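Local coordinates for acetyl-CoA hydrolase/transferase family protein (PDB 2NVV) that probably hydrolyses acetyl-CoA or transfers coenzyme A between acetyl-CoA and other carboxylic acids, and binds zinc, at residues V187-R193 and I328-P332; P215-S219 and V309-I314. All blocks are in the same frame, centred on the assembly; numbering follows the deposited sequence.

Contact 1 of 2, residues V187-R193 and I328-P332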
ATOM      1  N   VAL A 187     -11.766  13.820 -10.138  1.00  6.39           N
ATOM      2  CA  VAL A 187     -12.948  13.433  -9.393  1.00  6.39           C
ATOM      3  C   VAL A 187     -12.754  13.926  -7.968  1.00  6.39           C
ATOM      4  O   VAL A 187     -11.844  13.493  -7.255  1.00  6.39           O
ATOM      5  CB  VAL A 187     -13.210  11.893  -9.437  1.00  7.06           C
ATOM      6  CG1 VAL A 187     -11.930  11.148  -9.250  1.00  8.98           C
ATOM      7  CG2 VAL A 187     -14.196  11.483  -8.352  1.00  6.39           C
ATOM      8  N   TYR A 188     -13.603  14.872  -7.576  1.00  6.39           N
ATOM      9  CA  TYR A 188     -13.551  15.476  -6.252  1.00  6.46           C
ATOM     10  C   TYR A 188     -14.792  15.113  -5.433  1.00  7.16           C
ATOM     11  O   TYR A 188     -14.896  15.436  -4.248  1.00  7.96           O
ATOM     12  CB  TYR A 188     -13.428  16.990  -6.409  1.00  6.39           C
ATOM     13  CG  TYR A 188     -12.308  17.370  -7.355  1.00  6.39           C
ATOM     14  CD1 TYR A 188     -10.986  17.410  -6.920  1.00  6.62           C
ATOM     15  CD2 TYR A 188     -12.561  17.589  -8.707  1.00  7.04           C
ATOM     16  CE1 TYR A 188      -9.936  17.650  -7.815  1.00  6.63           C
ATOM     17  CE2 TYR A 188     -11.525  17.828  -9.604  1.00  6.94           C
ATOM     18  CZ  TYR A 188     -10.215  17.852  -9.152  1.00  6.57           C
ATOM     19  OH  TYR A 188      -9.185  18.054 -10.048  1.00  8.45           O
ATOM     20  N   THR A 189     -15.718  14.423  -6.086  1.00  6.79           N
ATOM     21  CA  THR A 189     -16.967  13.977  -5.483  1.00  6.91           C
ATOM     22  C   THR A 189     -17.220  12.591  -6.064  1.00  7.01           C
ATOM     23  O   THR A 189     -16.867  12.323  -7.212  1.00  7.23           O
ATOM     24  CB  THR A 189     -18.122  14.925  -5.877  1.00  6.39           C
ATOM     25  OG1 THR A 189     -17.965  16.171  -5.185  1.00  6.39           O
ATOM     26  CG2 THR A 189     -19.464  14.317  -5.553  1.00  6.39           C
ATOM     27  N   PRO A 190     -17.835  11.687  -5.283  1.00  6.74           N
ATOM     28  CA  PRO A 190     -18.064  10.361  -5.853  1.00  6.93           C
ATOM     29  C   PRO A 190     -18.940  10.302  -7.105  1.00  6.39           C
ATOM     30  O   PRO A 190     -18.940   9.292  -7.803  1.00  7.80           O
ATOM     31  CB  PRO A 190     -18.631   9.563  -4.673  1.00  6.39           C
ATOM     32  CG  PRO A 190     -19.215  10.595  -3.791  1.00  6.39           C
ATOM     33  CD  PRO A 190     -18.241  11.729  -3.869  1.00  6.39           C
ATOM     34  N   SER A 191     -19.651  11.382  -7.420  1.00  6.39           N
ATOM     35  CA  SER A 191     -20.522  11.387  -8.597  1.00  6.67           C
ATOM     36  C   SER A 191     -19.993  12.204  -9.772  1.00  7.51           C
ATOM     37  O   SER A 191     -20.726  12.482 -10.717  1.00  7.00           O
ATOM     38  CB  SER A 191     -21.907  11.904  -8.223  1.00  6.39           C
ATOM     39  OG  SER A 191     -21.844  13.255  -7.810  1.00  6.39           O
ATOM     40  N   ASP A 192     -18.723  12.582  -9.721  1.00  6.84           N
ATOM     41  CA  ASP A 192     -18.139  13.373 -10.796  1.00  7.33           C
ATOM     42  C   ASP A 192     -17.823  12.553 -12.038  1.00  7.58           C
ATOM     43  O   ASP A 192     -17.246  11.467 -11.947  1.00  7.00           O
ATOM     44  CB  ASP A 192     -16.858  14.076 -10.324  1.00  8.01           C
ATOM     45  CG  ASP A 192     -17.133  15.215  -9.367  1.00  8.80           C
ATOM     46  OD1 ASP A 192     -18.316  15.572  -9.177  1.00  9.24           O
ATOM     47  OD2 ASP A 192     -16.156  15.758  -8.813  1.00  8.53           O
ATOM     48  N   ARG A 193     -18.212  13.085 -13.195  1.00  7.83           N
ATOM     49  CA  ARG A 193     -17.952  12.448 -14.477  1.00  7.44           C
ATOM     50  C   ARG A 193     -16.688  13.054 -15.095  1.00  7.79           C
ATOM     51  O   ARG A 193     -16.531  14.279 -15.153  1.00  6.39           O
ATOM     52  CB  ARG A 193     -19.128  12.658 -15.431  1.00  9.08           C
ATOM     53  CG  ARG A 193     -20.383  11.890 -15.069  1.00 11.36           C
ATOM     54  CD  ARG A 193     -21.254  11.722 -16.300  1.00 13.23           C
ATOM     55  NE  ARG A 193     -22.291  10.712 -16.116  1.00 16.80           N
ATOM     56  CZ  ARG A 193     -23.331  10.858 -15.296  1.00 19.56           C
ATOM     57  NH1 ARG A 193     -23.459  11.976 -14.591  1.00 20.10           N
ATOM     58  NH2 ARG A 193     -24.240   9.891 -15.179  1.00 20.20           N
ATOM     59  N   ILE A 328     -26.444   6.051 -10.017  1.00  8.00           N
ATOM     60  CA  ILE A 328     -25.458   4.991 -10.147  1.00  8.08           C
ATOM     61  C   ILE A 328     -24.484   5.369 -11.233  1.00  7.59           C
ATOM     62  O   ILE A 328     -24.890   5.851 -12.275  1.00  7.60           O
ATOM     63  CB  ILE A 328     -26.113   3.650 -10.539  1.00  7.18           C
ATOM     64  CG1 ILE A 328     -27.133   3.232  -9.478  1.00  6.39           C
ATOM     65  CG2 ILE A 328     -25.036   2.576 -10.707  1.00  6.39           C
ATOM     66  CD1 ILE A 328     -28.019   2.093  -9.921  1.00  6.39           C
ATOM     67  N   LEU A 329     -23.199   5.158 -10.985  1.00  6.79           N
ATOM     68  CA  LEU A 329     -22.177   5.465 -11.978  1.00  6.40           C
ATOM     69  C   LEU A 329     -21.133   4.362 -11.933  1.00  6.39           C
ATOM     70  O   LEU A 329     -20.578   4.084 -10.872  1.00  6.39           O
ATOM     71  CB  LEU A 329     -21.520   6.811 -11.679  1.00  6.46           C
ATOM     72  CG  LEU A 329     -20.619   7.392 -12.772  1.00  6.57           C
ATOM     73  CD1 LEU A 329     -21.427   7.661 -14.041  1.00  6.82           C
ATOM     74  CD2 LEU A 329     -20.005   8.673 -12.259  1.00  6.39           C
ATOM     75  N   LEU A 330     -20.889   3.722 -13.077  1.00  6.39           N
ATOM     76  CA  LEU A 330     -19.909   2.647 -13.151  1.00  6.39           C
ATOM     77  C   LEU A 330     -18.631   3.125 -13.839  1.00  6.39           C
ATOM     78  O   LEU A 330     -18.677   3.734 -14.912  1.00  6.39           O
ATOM     79  CB  LEU A 330     -20.497   1.444 -13.889  1.00  7.08           C
ATOM     80  CG  LEU A 330     -21.794   0.870 -13.311  1.00  6.39           C
ATOM     81  CD1 LEU A 330     -22.174  -0.377 -14.070  1.00  6.39           C
ATOM     82  CD2 LEU A 330     -21.614   0.542 -11.855  1.00  6.39           C
ATOM     83  N   ARG A 331     -17.493   2.834 -13.210  1.00  7.35           N
ATOM     84  CA  ARG A 331     -16.189   3.250 -13.718  1.00  6.39           C
ATOM     85  C   ARG A 331     -15.232   2.067 -13.892  1.00  6.39           C
ATOM     86  O   ARG A 331     -15.469   0.970 -13.369  1.00  6.39           O
ATOM     87  CB  ARG A 331     -15.541   4.238 -12.744  1.00  6.39           C
ATOM     88  CG  ARG A 331     -16.431   5.363 -12.227  1.00  6.72           C
ATOM     89  CD  ARG A 331     -15.756   6.023 -11.033  1.00  6.39           C
ATOM     90  NE  ARG A 331     -16.555   7.072 -10.404  1.00  6.39           N
ATOM     91  CZ  ARG A 331     -16.644   8.317 -10.862  1.00  6.39           C
ATOM     92  NH1 ARG A 331     -17.394   9.211 -10.226  1.00  6.39           N
ATOM     93  NH2 ARG A 331     -15.979   8.677 -11.956  1.00  6.39           N
ATOM     94  N   PRO A 332     -14.139   2.274 -14.646  1.00  7.40           N
ATOM     95  CA  PRO A 332     -13.173   1.189 -14.840  1.00  6.79           C
ATOM     96  C   PRO A 332     -12.510   1.065 -13.478  1.00  6.39           C
ATOM     97  O   PRO A 332     -12.451   2.042 -12.753  1.00  6.39           O
ATOM     98  CB  PRO A 332     -12.222   1.757 -15.892  1.00  6.39           C
ATOM     99  CG  PRO A 332     -13.072   2.759 -16.635  1.00  6.39           C
ATOM    100  CD  PRO A 332     -13.807   3.425 -15.505  1.00  6.39           C
TER

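Contact 2 of 2, residues P215-S219 and V309-I314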
ATOM      1  N   PRO A 215     -30.030 -13.369 -19.047  1.00 11.18           N
ATOM      2  CA  PRO A 215     -30.565 -12.664 -17.883  1.00 10.00           C
ATOM      3  C   PRO A 215     -29.653 -12.807 -16.674  1.00  9.85           C
ATOM      4  O   PRO A 215     -28.798 -13.673 -16.649  1.00 10.09           O
ATOM      5  CB  PRO A 215     -31.909 -13.346 -17.669  1.00  9.75           C
ATOM      6  CG  PRO A 215     -31.586 -14.771 -18.010  1.00 10.58           C
ATOM      7  CD  PRO A 215     -30.769 -14.626 -19.282  1.00 11.69           C
ATOM      8  N   ASN A 216     -29.845 -11.938 -15.683  1.00  9.81           N
ATOM      9  CA  ASN A 216     -29.070 -11.967 -14.444  1.00 10.10           C
ATOM     10  C   ASN A 216     -29.547 -13.167 -13.641  1.00 11.27           C
ATOM     11  O   ASN A 216     -30.709 -13.580 -13.778  1.00 13.03           O
ATOM     12  CB  ASN A 216     -29.326 -10.700 -13.615  1.00  9.50           C
ATOM     13  CG  ASN A 216     -28.408  -9.550 -13.987  1.00  8.79           C
ATOM     14  OD1 ASN A 216     -28.234  -9.218 -15.162  1.00  8.06           O
ATOM     15  ND2 ASN A 216     -27.824  -8.919 -12.974  1.00 10.06           N
ATOM     16  N   ASP A 217     -28.670 -13.737 -12.815  1.00 18.46           N
ATOM     17  CA  ASP A 217     -29.094 -14.864 -11.986  1.00 18.46           C
ATOM     18  C   ASP A 217     -29.963 -14.245 -10.906  1.00 18.46           C
ATOM     19  O   ASP A 217     -29.950 -13.021 -10.732  1.00 18.46           O
ATOM     20  CB  ASP A 217     -27.907 -15.557 -11.318  1.00 18.46           C
ATOM     21  CG  ASP A 217     -27.028 -16.297 -12.302  1.00 18.46           C
ATOM     22  OD1 ASP A 217     -26.286 -15.623 -13.064  1.00 18.46           O
ATOM     23  OD2 ASP A 217     -27.089 -17.554 -12.304  1.00 18.46           O
ATOM     24  N   GLU A 218     -30.732 -15.054 -10.189  1.00 18.46           N
ATOM     25  CA  GLU A 218     -31.540 -14.474  -9.135  1.00 18.46           C
ATOM     26  C   GLU A 218     -30.830 -14.675  -7.814  1.00 18.46           C
ATOM     27  O   GLU A 218     -29.881 -15.452  -7.721  1.00 18.46           O
ATOM     28  CB  GLU A 218     -32.940 -15.086  -9.079  1.00 18.46           C
ATOM     29  CG  GLU A 218     -33.821 -14.407  -8.028  1.00 18.46           C
ATOM     30  CD  GLU A 218     -34.062 -12.911  -8.307  1.00 18.46           C
ATOM     31  OE1 GLU A 218     -34.784 -12.594  -9.282  1.00 18.46           O
ATOM     32  OE2 GLU A 218     -33.537 -12.053  -7.557  1.00 18.46           O
ATOM     33  N   SER A 219     -31.289 -13.944  -6.803  1.00 18.46           N
ATOM     34  CA  SER A 219     -30.719 -14.003  -5.466  1.00 18.46           C
ATOM     35  C   SER A 219     -30.918 -15.394  -4.891  1.00 18.46           C
ATOM     36  O   SER A 219     -32.044 -15.897  -4.838  1.00 18.46           O
ATOM     37  CB  SER A 219     -31.384 -12.957  -4.568  1.00 18.46           C
ATOM     38  OG  SER A 219     -32.799 -13.081  -4.599  1.00 18.46           O
ATOM     39  N   VAL A 309     -26.148  -7.098  -9.104  1.00  7.36           N
ATOM     40  CA  VAL A 309     -27.416  -7.298  -8.411  1.00  7.38           C
ATOM     41  C   VAL A 309     -28.216  -8.484  -8.942  1.00  7.37           C
ATOM     42  O   VAL A 309     -27.964  -8.966 -10.043  1.00  6.90           O
ATOM     43  CB  VAL A 309     -28.287  -6.037  -8.506  1.00  8.09           C
ATOM     44  CG1 VAL A 309     -27.558  -4.861  -7.866  1.00  6.61           C
ATOM     45  CG2 VAL A 309     -28.623  -5.751  -9.966  1.00  6.59           C
ATOM     46  N   SER A 310     -29.177  -8.950  -8.146  1.00  7.66           N
ATOM     47  CA  SER A 310     -30.008 -10.080  -8.538  1.00  8.95           C
ATOM     48  C   SER A 310     -30.920  -9.689  -9.695  1.00  9.87           C
ATOM     49  O   SER A 310     -31.067  -8.509  -9.995  1.00  9.58           O
ATOM     50  CB  SER A 310     -30.833 -10.562  -7.343  1.00  8.85           C
ATOM     51  OG  SER A 310     -31.594  -9.511  -6.786  1.00  8.05           O
ATOM     52  N   ARG A 311     -31.519 -10.682 -10.347  1.00 10.52           N
ATOM     53  CA  ARG A 311     -32.406 -10.433 -11.483  1.00 10.64           C
ATOM     54  C   ARG A 311     -33.588  -9.549 -11.110  1.00 10.25           C
ATOM     55  O   ARG A 311     -34.003  -8.693 -11.885  1.00  9.84           O
ATOM     56  CB  ARG A 311     -32.928 -11.753 -12.055  1.00 13.31           C
ATOM     57  CG  ARG A 311     -33.909 -11.583 -13.217  1.00 17.30           C
ATOM     58  CD  ARG A 311     -34.449 -12.921 -13.690  1.00 18.43           C
ATOM     59  NE  ARG A 311     -33.375 -13.865 -13.989  1.00 20.34           N
ATOM     60  CZ  ARG A 311     -33.573 -15.136 -14.322  1.00 21.71           C
ATOM     61  NH1 ARG A 311     -32.543 -15.932 -14.577  1.00 21.87           N
ATOM     62  NH2 ARG A 311     -34.806 -15.608 -14.404  1.00 19.66           N
ATOM     63  N   SER A 312     -34.132  -9.763  -9.920  1.00  9.55           N
ATOM     64  CA  SER A 312     -35.271  -8.975  -9.469  1.00  9.37           C
ATOM     65  C   SER A 312     -34.902  -7.506  -9.349  1.00  8.77           C
ATOM     66  O   SER A 312     -35.681  -6.620  -9.704  1.00  9.12           O
ATOM     67  CB  SER A 312     -35.760  -9.481  -8.117  1.00  8.86           C
ATOM     68  OG  SER A 312     -36.654  -8.539  -7.533  1.00 10.05           O
ATOM     69  N   VAL A 313     -33.698  -7.264  -8.847  1.00  7.44           N
ATOM     70  CA  VAL A 313     -33.194  -5.916  -8.645  1.00  6.94           C
ATOM     71  C   VAL A 313     -32.814  -5.207  -9.941  1.00  6.47           C
ATOM     72  O   VAL A 313     -33.107  -4.019 -10.118  1.00  6.39           O
ATOM     73  CB  VAL A 313     -31.979  -5.939  -7.696  1.00  6.73           C
ATOM     74  CG1 VAL A 313     -31.353  -4.561  -7.610  1.00  6.39           C
ATOM     75  CG2 VAL A 313     -32.415  -6.391  -6.311  1.00  6.39           C
ATOM     76  N   ILE A 314     -32.165  -5.939 -10.853  1.00  7.25           N
ATOM     77  CA  ILE A 314     -31.743  -5.369 -12.132  1.00  6.39           C
ATOM     78  C   ILE A 314     -32.947  -5.005 -12.974  1.00  6.70           C
ATOM     79  O   ILE A 314     -32.911  -4.023 -13.698  1.00  6.87           O
ATOM     80  CB  ILE A 314     -30.839  -6.332 -12.923  1.00  6.39           C
ATOM     81  CG1 ILE A 314     -30.190  -5.586 -14.085  1.00  6.39           C
ATOM     82  CG2 ILE A 314     -31.641  -7.507 -13.459  1.00  6.68           C
ATOM     83  CD1 ILE A 314     -29.244  -4.483 -13.660  1.00  6.39           C
TER
HETATM   84  O   HOH W   1     -25.918  -7.241 -12.362  1.00 10.02           O

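Contact 1 of 2, residues V187-R193 and I328-P332
The guanidinium of Arg-331 lies between two methyls: CG2 of Val-187 is over one face, 4.3 Å from Arg-331 NH1, while on the opposite face sits CD2 of Leu-329, two residues back in strand 328-330, displaced toward the rim. Its rotation is fixed at the edge, where the carbonyls of Pro-190 and Asp-192 lie close to its plane. Arg-331 NH1 donates to Pro-190 O at 2.9 Å, arriving well above the plane of that carbonyl, and to Asp-192 O at 2.8 Å. Arg-331 NH2 reaches the same Asp-192 O at 3.1 Å, nearly in line with its C=O bond, which makes an end-on grip of two nitrogens on one acceptor. With CG anti to the carbonyl carbon (chi1 -46°) and the chain extended from CG to NE, Arg-331 reaches from the end of strand 328-330 to the loop. Its NE is bound to Ser-303 of the adjoining strand.

On the far side of Leu-329, the guanidinium of Arg-193 has CD1 of Leu-329 over one face, 3.8 Å from NH2 of Arg-193, and this NH2 also bonds Gly-169 O. Leu-329 thus puts one methyl against each arginine, aided by CG lying anti to its backbone N (chi1 -169°).

The carbonyls being gripped belong to a type I turn, Thr-189 to Asp-192. Asp-192 OD2 folds back to accept from Tyr-188 N at 3.0 Å, and Tyr-188 extends to the second subunit, where its ring forms a cation-pi pair with Arg-183 of that subunit.

The carbonyl dipoles would be expected to help stabilise the positive charge of Arg-331, alongside Ser-303 and a long, weak ion pair with Asp-172.

Contact 2 of 2, residues P215-S219 and V309-I314
Asn-216 and Arg-311 lock the loop 215-219 against the start of helix 311-318 by reaching past each other, each to a backbone carbonyl of the other segment. Arg-311 leaves the helix with CG anti to its backbone N (chi1 178°), then bends at chi3 so that NE swings onto Asn-216 O. That bond is 2.7 Å long, nearly straight along the carbonyl and in the guanidinium plane; NH1 of Arg-311 adds a weak one to the same oxygen. Pro-215 runs alongside, its CG over one guanidinium face, 3.7 Å from Arg-311 NH1.

In Asn-216, CG lies anti to the carbonyl carbon (chi1 -87°), which sends the amide toward Val-309 and across Ile-314 at about a right angle, with Asn-216 CG 3.9 Å from Ile-314 CG2. ND2 of Asn-216 donates to Val-309 O at 2.9 Å, with that oxygen in the amide plane, and also to a water that accepts from Val-309 N.

In Glu-218, CG stands opposite the backbone N (chi1 -176°) and the chain then bends at chi2, which curls its carboxylate over the helix start. OE2 of Glu-218 accepts from Ser-219 N at 3.0 Å and from Ser-219 OG on the opposite face of the carboxylate, and a weak bond comes from Ser-312 N. Arg-311 N adds a weak bond to Asp-217 O. Ser-310, at the N-cap position, sends its OG to Asp-288.

Here acceptors from a distant loop meet N-H groups at a helix N-terminus; the helix belongs to the beta-alpha-beta crossover that links parallel strands 299-304 and 328-330.

In the fold
Both contacts pin a loop from the first part of the chain onto the same crossover unit, contact 1 at its closing strand 328-330 and contact 2 at its helix 311-318. Neither is wholly core: each is partly buried, with one exposed residue in contact 1, three in contact 2; their centres lie 24 Å apart and their nearest atoms about 7 Å, so they do not touch. In contact 1 a buried arginine serves two loop carbonyls between aliphatic groups, and its loop also reaches the second subunit. Contact 2 buries more surface, 416 against 236 Å², and exchanges bonds in both directions, with an acidic side chain at the helix start, a bridging water and no other subunit of the assembly touching it.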